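Local coordinates for esterase TesA (Pseudomonas aeruginosa, PDB 4JGG), which hydrolyses carboxylic esters, preferring Tween detergents and short-chain p-nitrophenyl esters, and has lysophospholipase and weak palmitoyl-coenzyme A thioesterase activity, at residues L46-L51 and Y58-A63; S66-T69 and A75-P78. All coordinates share one frame; numbering follows the deposited sequence.

Contact 1. Residues L46-L51 and Y58-A63; sequences LLQKRL and YRVVNA
Gln48 and Val60 show how a glutamine can fasten a helix to the rim of a sheet. In this SGNH hydrolase, with its three-layer alpha/beta/alpha fold, helix 43-53 lies over strand 59-62, an outermost strand of the parallel sheet. The axes of helix 46-51 and strand 59-62 run antiparallel at 176° and approach to 8.7 Å. Gln48 starts with CB against Val60 CG2, CG stays near that methyl too, and the chain then bends at chi2 (66°), which brings the amide across it: CD lies 3.3 Å from Val60 CG2. At the tip, OE1 accepts the backbone N-H of Val60 at 2.9 Å from Val60 N, the donor standing above the carbonyl plane. NE2 gives a longer bond, 3.2 Å, to Tyr58 O, two residues before Val60, and that oxygen lies close to the plane of the Gln48 amide. One side chain thus serves both a donor and an acceptor of the backbone, and the two bonds together fix the rotation of the amide. On the other edge of the strand, Arg59 and Val61 make backbone bonds to strand 23-28 and, for Arg59, to Gln22 just before it. Leu51, one turn further on, adds an apolar contact. It also packs on Trp194 of helix 186-197, so it joins the sheet edge to a second helix. The Tyr58 ring leads away from helix 43-53, and its hydroxyl is hydrogen-bonded to Leu201 O. Leu51 CD1 touches both Tyr58 CB and Val60 CG2, each at 3.7 Å.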
ATOM      1  N   LEU A  46      -5.457 -10.686  -7.179  1.00 11.97           N
ATOM      2  CA  LEU A  46      -6.873 -10.518  -7.452  1.00 11.83           C
ATOM      3  C   LEU A  46      -7.112  -9.238  -8.246  1.00 13.47           C
ATOM      4  O   LEU A  46      -8.073  -9.144  -9.025  1.00 15.01           O
ATOM      5  CB  LEU A  46      -7.674 -10.462  -6.144  1.00 12.03           C
ATOM      6  CG  LEU A  46      -7.557 -11.626  -5.160  1.00 11.37           C
ATOM      7  CD1 LEU A  46      -8.515 -11.390  -3.993  1.00 12.95           C
ATOM      8  CD2 LEU A  46      -7.840 -12.944  -5.826  1.00 17.16           C
ATOM      9  N   LEU A  47      -6.261  -8.239  -8.013  1.00 11.31           N
ATOM     10  CA  LEU A  47      -6.326  -6.990  -8.754  1.00 11.29           C
ATOM     11  C   LEU A  47      -6.098  -7.284 -10.232  1.00 13.54           C
ATOM     12  O   LEU A  47      -6.849  -6.821 -11.098  1.00 12.28           O
ATOM     13  CB  LEU A  47      -5.270  -6.000  -8.242  1.00 10.88           C
ATOM     14  CG  LEU A  47      -5.101  -4.710  -9.059  1.00 13.33           C
ATOM     15  CD1 LEU A  47      -6.428  -3.982  -9.204  1.00 12.60           C
ATOM     16  CD2 LEU A  47      -4.036  -3.772  -8.472  1.00  9.52           C
ATOM     17  N   GLN A  48      -5.065  -8.073 -10.520  1.00 12.75           N
ATOM     18  CA  GLN A  48      -4.713  -8.355 -11.910  1.00 14.75           C
ATOM     19  C   GLN A  48      -5.844  -9.101 -12.603  1.00 16.55           C
ATOM     20  O   GLN A  48      -6.139  -8.855 -13.763  1.00 15.73           O
ATOM     21  CB  GLN A  48      -3.407  -9.149 -12.011  1.00 16.19           C
ATOM     22  CG  GLN A  48      -3.016  -9.508 -13.443  1.00 16.67           C
ATOM     23  CD  GLN A  48      -2.677  -8.290 -14.301  1.00 20.30           C
ATOM     24  OE1 GLN A  48      -1.500  -8.007 -14.564  1.00 19.57           O
ATOM     25  NE2 GLN A  48      -3.708  -7.571 -14.752  1.00 17.14           N
ATOM     26  N   LYS A  49      -6.480 -10.011 -11.880  1.00 16.55           N
ATOM     27  CA  LYS A  49      -7.561 -10.786 -12.448  1.00 15.38           C
ATOM     28  C   LYS A  49      -8.810  -9.931 -12.689  1.00 18.74           C
ATOM     29  O   LYS A  49      -9.557 -10.162 -13.640  1.00 19.66           O
ATOM     30  CB  LYS A  49      -7.886 -11.974 -11.552  1.00 16.14           C
ATOM     31  CG  LYS A  49      -9.248 -12.569 -11.805  1.00 18.41           C
ATOM     32  CD  LYS A  49      -9.282 -14.037 -11.428  1.00 20.95           C
ATOM     33  CE  LYS A  49     -10.651 -14.640 -11.706  1.00 29.48           C
ATOM     34  NZ  LYS A  49     -10.953 -14.694 -13.168  1.00 27.93           N
ATOM     35  N   ARG A  50      -9.036  -8.942 -11.835  1.00 15.12           N
ATOM     36  CA  ARG A  50     -10.165  -8.040 -12.021  1.00 15.66           C
ATOM     37  C   ARG A  50      -9.914  -7.078 -13.171  1.00 16.95           C
ATOM     38  O   ARG A  50     -10.839  -6.677 -13.860  1.00 16.81           O
ATOM     39  CB  ARG A  50     -10.493  -7.249 -10.747  1.00 13.70           C
ATOM     40  CG  ARG A  50     -11.622  -6.240 -10.981  1.00 15.87           C
ATOM     41  CD  ARG A  50     -12.082  -5.562  -9.706  1.00 15.84           C
ATOM     42  NE  ARG A  50     -12.744  -6.473  -8.776  1.00 12.55           N
ATOM     43  CZ  ARG A  50     -13.221  -6.093  -7.594  1.00 13.29           C
ATOM     44  NH1 ARG A  50     -13.125  -4.821  -7.213  1.00 11.03           N
ATOM     45  NH2 ARG A  50     -13.802  -6.979  -6.799  1.00 13.69           N
ATOM     46  N   LEU A  51      -8.658  -6.703 -13.377  1.00 15.71           N
ATOM     47  CA  LEU A  51      -8.333  -5.828 -14.484  1.00 14.90           C
ATOM     48  C   LEU A  51      -8.580  -6.591 -15.777  1.00 19.28           C
ATOM     49  O   LEU A  51      -9.159  -6.067 -16.719  1.00 18.93           O
ATOM     50  CB  LEU A  51      -6.877  -5.372 -14.408  1.00 14.56           C
ATOM     51  CG  LEU A  51      -6.542  -4.358 -13.315  1.00 13.85           C
ATOM     52  CD1 LEU A  51      -5.032  -4.082 -13.261  1.00 13.00           C
ATOM     53  CD2 LEU A  51      -7.332  -3.076 -13.523  1.00 14.79           C
ATOM     54  N   TYR A  58      -3.776  -3.626 -18.248  1.00 16.71           N
ATOM     55  CA  TYR A  58      -2.683  -3.251 -17.366  1.00 19.35           C
ATOM     56  C   TYR A  58      -1.816  -4.451 -17.031  1.00 19.42           C
ATOM     57  O   TYR A  58      -2.317  -5.564 -16.854  1.00 20.01           O
ATOM     58  CB  TYR A  58      -3.218  -2.583 -16.090  1.00 18.40           C
ATOM     59  CG  TYR A  58      -3.601  -1.151 -16.346  1.00 17.32           C
ATOM     60  CD1 TYR A  58      -4.862  -0.829 -16.814  1.00 16.58           C
ATOM     61  CD2 TYR A  58      -2.678  -0.126 -16.178  1.00 17.97           C
ATOM     62  CE1 TYR A  58      -5.207   0.473 -17.086  1.00 17.00           C
ATOM     63  CE2 TYR A  58      -3.015   1.183 -16.446  1.00 19.56           C
ATOM     64  CZ  TYR A  58      -4.285   1.475 -16.899  1.00 19.67           C
ATOM     65  OH  TYR A  58      -4.631   2.776 -17.174  1.00 24.75           O
ATOM     66  N   ARG A  59      -0.508  -4.220 -16.990  1.00 18.74           N
ATOM     67  CA  ARG A  59       0.421  -5.192 -16.429  1.00 17.32           C
ATOM     68  C   ARG A  59       0.650  -4.845 -14.956  1.00 13.97           C
ATOM     69  O   ARG A  59       1.086  -3.738 -14.627  1.00 12.58           O
ATOM     70  CB  ARG A  59       1.747  -5.197 -17.197  1.00 15.05           C
ATOM     71  CG  ARG A  59       2.828  -6.052 -16.539  1.00 15.48           C
ATOM     72  CD  ARG A  59       4.149  -5.932 -17.274  1.00 15.24           C
ATOM     73  NE  ARG A  59       4.006  -6.276 -18.685  1.00 20.49           N
ATOM     74  CZ  ARG A  59       4.981  -6.171 -19.584  1.00 20.05           C
ATOM     75  NH1 ARG A  59       6.181  -5.732 -19.218  1.00 22.70           N
ATOM     76  NH2 ARG A  59       4.761  -6.507 -20.842  1.00 20.70           N
ATOM     77  N   VAL A  60       0.319  -5.781 -14.076  1.00 14.77           N
ATOM     78  CA  VAL A  60       0.526  -5.600 -12.644  1.00 13.42           C
ATOM     79  C   VAL A  60       1.893  -6.146 -12.239  1.00 13.03           C
ATOM     80  O   VAL A  60       2.174  -7.343 -12.374  1.00 11.93           O
ATOM     81  CB  VAL A  60      -0.560  -6.312 -11.821  1.00 14.36           C
ATOM     82  CG1 VAL A  60      -0.352  -6.053 -10.324  1.00 16.45           C
ATOM     83  CG2 VAL A  60      -1.957  -5.838 -12.251  1.00 15.31           C
ATOM     84  N   VAL A  61       2.753  -5.259 -11.763  1.00 11.66           N
ATOM     85  CA  VAL A  61       4.064  -5.668 -11.289  1.00 10.19           C
ATOM     86  C   VAL A  61       4.090  -5.477  -9.773  1.00  8.93           C
ATOM     87  O   VAL A  61       4.072  -4.348  -9.285  1.00 10.64           O
ATOM     88  CB  VAL A  61       5.188  -4.842 -11.943  1.00 13.19           C
ATOM     89  CG1 VAL A  61       6.541  -5.233 -11.373  1.00 12.05           C
ATOM     90  CG2 VAL A  61       5.164  -5.018 -13.461  1.00 16.63           C
ATOM     91  N   ASN A  62       4.080  -6.588  -9.043  1.00  9.33           N
ATOM     92  CA  ASN A  62       4.131  -6.543  -7.587  1.00 10.07           C
ATOM     93  C   ASN A  62       5.578  -6.500  -7.147  1.00 12.53           C
ATOM     94  O   ASN A  62       6.336  -7.429  -7.425  1.00 16.25           O
ATOM     95  CB  ASN A  62       3.451  -7.773  -6.979  1.00  9.97           C
ATOM     96  CG  ASN A  62       3.195  -7.615  -5.483  1.00 11.06           C
ATOM     97  OD1 ASN A  62       3.450  -6.554  -4.915  1.00 11.49           O
ATOM     98  ND2 ASN A  62       2.684  -8.663  -4.845  1.00 10.83           N
ATOM     99  N   ALA A  63       5.971  -5.419  -6.485  1.00 10.62           N
ATOM    100  CA  ALA A  63       7.332  -5.298  -5.985  1.00 11.07           C
ATOM    101  C   ALA A  63       7.331  -5.233  -4.460  1.00 12.80           C
ATOM    102  O   ALA A  63       8.146  -4.533  -3.855  1.00 14.14           O
ATOM    103  CB  ALA A  63       8.007  -4.074  -6.580  1.00 13.56           C
TER

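Contact 2. Residues S66-T69 and A75-P78; sequences SGDT and ARLP
Asp68 meets the edge of the Arg76 guanidinium, in its plane, with one carboxylate oxygen, a bidentate grip by arginine that converges on a single acceptor. The pair joins the loop after strand 59-62 to helix 70-84, the helix of the beta-alpha-beta crossover from strand 59-62 to strand 88-92 in the SGNH hydrolase fold. Both donors of the arginine's NE side take part. Arg76 NE lies 2.7 Å from Asp68 OD2, with an N-H...O angle of 151°, and Arg76 NH2 lies 2.8 Å from the same Asp68 OD2, with a more bent angle of 137°. The oxygen is only 2° out of the guanidinium plane, whereas both nitrogens reach it from above one face of the carboxylate; the two flat groups are accordingly turned well away from coplanar. Arg76 spans the gap of 10.0 Å between Asp68 CA and Arg76 CA with a chain extended from CG to NE, and the two side chains approach from opposite directions. The remaining end of the guanidinium is held too, since NH1 is hydrogen-bonded to Ala63 O; backbone and carboxylate together would fix the orientation of the group. Asp68 O accepts a hydrogen bond from Asn96 ND2, and the Asp68 side chain lies about 8 Å from that of Ser30, the probable nucleophile. Gly67 and Asn96 probably match the glycine and asparagine that help form the oxyanion hole in SGNH hydrolases. Next in the loop, Thr69 occupies the N-cap of helix 70-84, its OG1 hydrogen-bonded to the backbone N of Gly72.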
ATOM      1  N   SER A  66       8.375  -8.258   2.333  1.00  9.89           N
ATOM      2  CA  SER A  66       8.254  -8.270   3.792  1.00 10.25           C
ATOM      3  C   SER A  66       9.440  -7.554   4.429  1.00 11.84           C
ATOM      4  O   SER A  66      10.570  -7.720   3.992  1.00 10.35           O
ATOM      5  CB  SER A  66       8.194  -9.707   4.306  1.00 12.80           C
ATOM      6  OG  SER A  66       7.043 -10.362   3.795  1.00 16.28           O
ATOM      7  N   GLY A  67       9.174  -6.756   5.460  1.00 10.57           N
ATOM      8  CA  GLY A  67      10.226  -6.093   6.212  1.00  9.81           C
ATOM      9  C   GLY A  67      10.494  -4.676   5.741  1.00 13.05           C
ATOM     10  O   GLY A  67      11.249  -3.928   6.372  1.00 11.05           O
ATOM     11  N   ASP A  68       9.864  -4.285   4.637  1.00  9.87           N
ATOM     12  CA  ASP A  68      10.195  -2.996   4.027  1.00 10.93           C
ATOM     13  C   ASP A  68       9.617  -1.818   4.818  1.00 12.05           C
ATOM     14  O   ASP A  68       8.603  -1.954   5.498  1.00 14.10           O
ATOM     15  CB  ASP A  68       9.749  -2.955   2.560  1.00 11.27           C
ATOM     16  CG  ASP A  68      10.596  -2.013   1.710  1.00 12.12           C
ATOM     17  OD1 ASP A  68      11.702  -1.636   2.135  1.00 11.64           O
ATOM     18  OD2 ASP A  68      10.157  -1.653   0.595  1.00 16.77           O
ATOM     19  N   THR A  69      10.275  -0.672   4.719  1.00 10.30           N
ATOM     20  CA  THR A  69       9.908   0.527   5.464  1.00 11.32           C
ATOM     21  C   THR A  69       9.819   1.677   4.482  1.00  9.56           C
ATOM     22  O   THR A  69      10.186   1.521   3.330  1.00  7.76           O
ATOM     23  CB  THR A  69      11.010   0.908   6.484  1.00 12.47           C
ATOM     24  OG1 THR A  69      12.273   1.007   5.809  1.00 10.31           O
ATOM     25  CG2 THR A  69      11.113  -0.110   7.610  1.00 12.84           C
ATOM     26  N   ALA A  75      14.542   4.149  -1.068  1.00 11.76           N
ATOM     27  CA  ALA A  75      15.836   3.729  -1.595  1.00 14.64           C
ATOM     28  C   ALA A  75      15.717   2.880  -2.874  1.00 11.54           C
ATOM     29  O   ALA A  75      16.532   3.030  -3.784  1.00 10.82           O
ATOM     30  CB  ALA A  75      16.619   2.980  -0.534  1.00 11.52           C
ATOM     31  N   ARG A  76      14.712   2.005  -2.942  1.00  9.69           N
ATOM     32  CA  ARG A  76      14.597   1.039  -4.044  1.00 12.58           C
ATOM     33  C   ARG A  76      13.637   1.451  -5.173  1.00 13.80           C
ATOM     34  O   ARG A  76      13.593   0.810  -6.221  1.00 12.87           O
ATOM     35  CB  ARG A  76      14.251  -0.370  -3.532  1.00 12.62           C
ATOM     36  CG  ARG A  76      12.843  -0.509  -2.913  1.00 14.00           C
ATOM     37  CD  ARG A  76      12.677  -1.895  -2.291  1.00  8.13           C
ATOM     38  NE  ARG A  76      11.353  -2.135  -1.724  1.00 11.60           N
ATOM     39  CZ  ARG A  76      10.378  -2.802  -2.339  1.00 10.62           C
ATOM     40  NH1 ARG A  76      10.565  -3.281  -3.563  1.00 13.89           N
ATOM     41  NH2 ARG A  76       9.219  -2.989  -1.735  1.00 11.12           N
ATOM     42  N   LEU A  77      12.900   2.538  -4.978  1.00 12.03           N
ATOM     43  CA  LEU A  77      11.957   3.002  -5.998  1.00 10.99           C
ATOM     44  C   LEU A  77      12.600   3.486  -7.320  1.00 11.18           C
ATOM     45  O   LEU A  77      12.135   3.123  -8.405  1.00  9.41           O
ATOM     46  CB  LEU A  77      10.993   4.049  -5.402  1.00  9.87           C
ATOM     47  CG  LEU A  77      10.001   4.682  -6.384  1.00 12.16           C
ATOM     48  CD1 LEU A  77       8.964   3.679  -6.867  1.00  8.15           C
ATOM     49  CD2 LEU A  77       9.333   5.899  -5.754  1.00 13.67           C
ATOM     50  N   PRO A  78      13.689   4.277  -7.251  1.00 12.49           N
ATOM     51  CA  PRO A  78      14.255   4.784  -8.512  1.00 12.14           C
ATOM     52  C   PRO A  78      14.588   3.682  -9.527  1.00 12.96           C
ATOM     53  O   PRO A  78      14.321   3.852 -10.725  1.00 12.32           O
ATOM     54  CB  PRO A  78      15.522   5.513  -8.053  1.00 12.24           C
ATOM     55  CG  PRO A  78      15.145   5.988  -6.665  1.00 15.48           C
ATOM     56  CD  PRO A  78      14.364   4.856  -6.079  1.00 11.95           C
TER

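From the N terminus, strand 23-28 enters the sheet first, and helix 43-53 later leads into contact 1, which closes the loop between that helix and the edge strand 59-62. The chain then runs off the end of the strand into the loop holding 66-69, and contact 2 ties the second turn of helix 70-84 back onto that loop. The two closures are in series, neither nested nor crossed, with centres about 19 Å apart. They are nevertheless connected: through its other nitrogen, the arginine of contact 2 reaches back to the end of the edge strand that contact 1 fastens to helix 43-53.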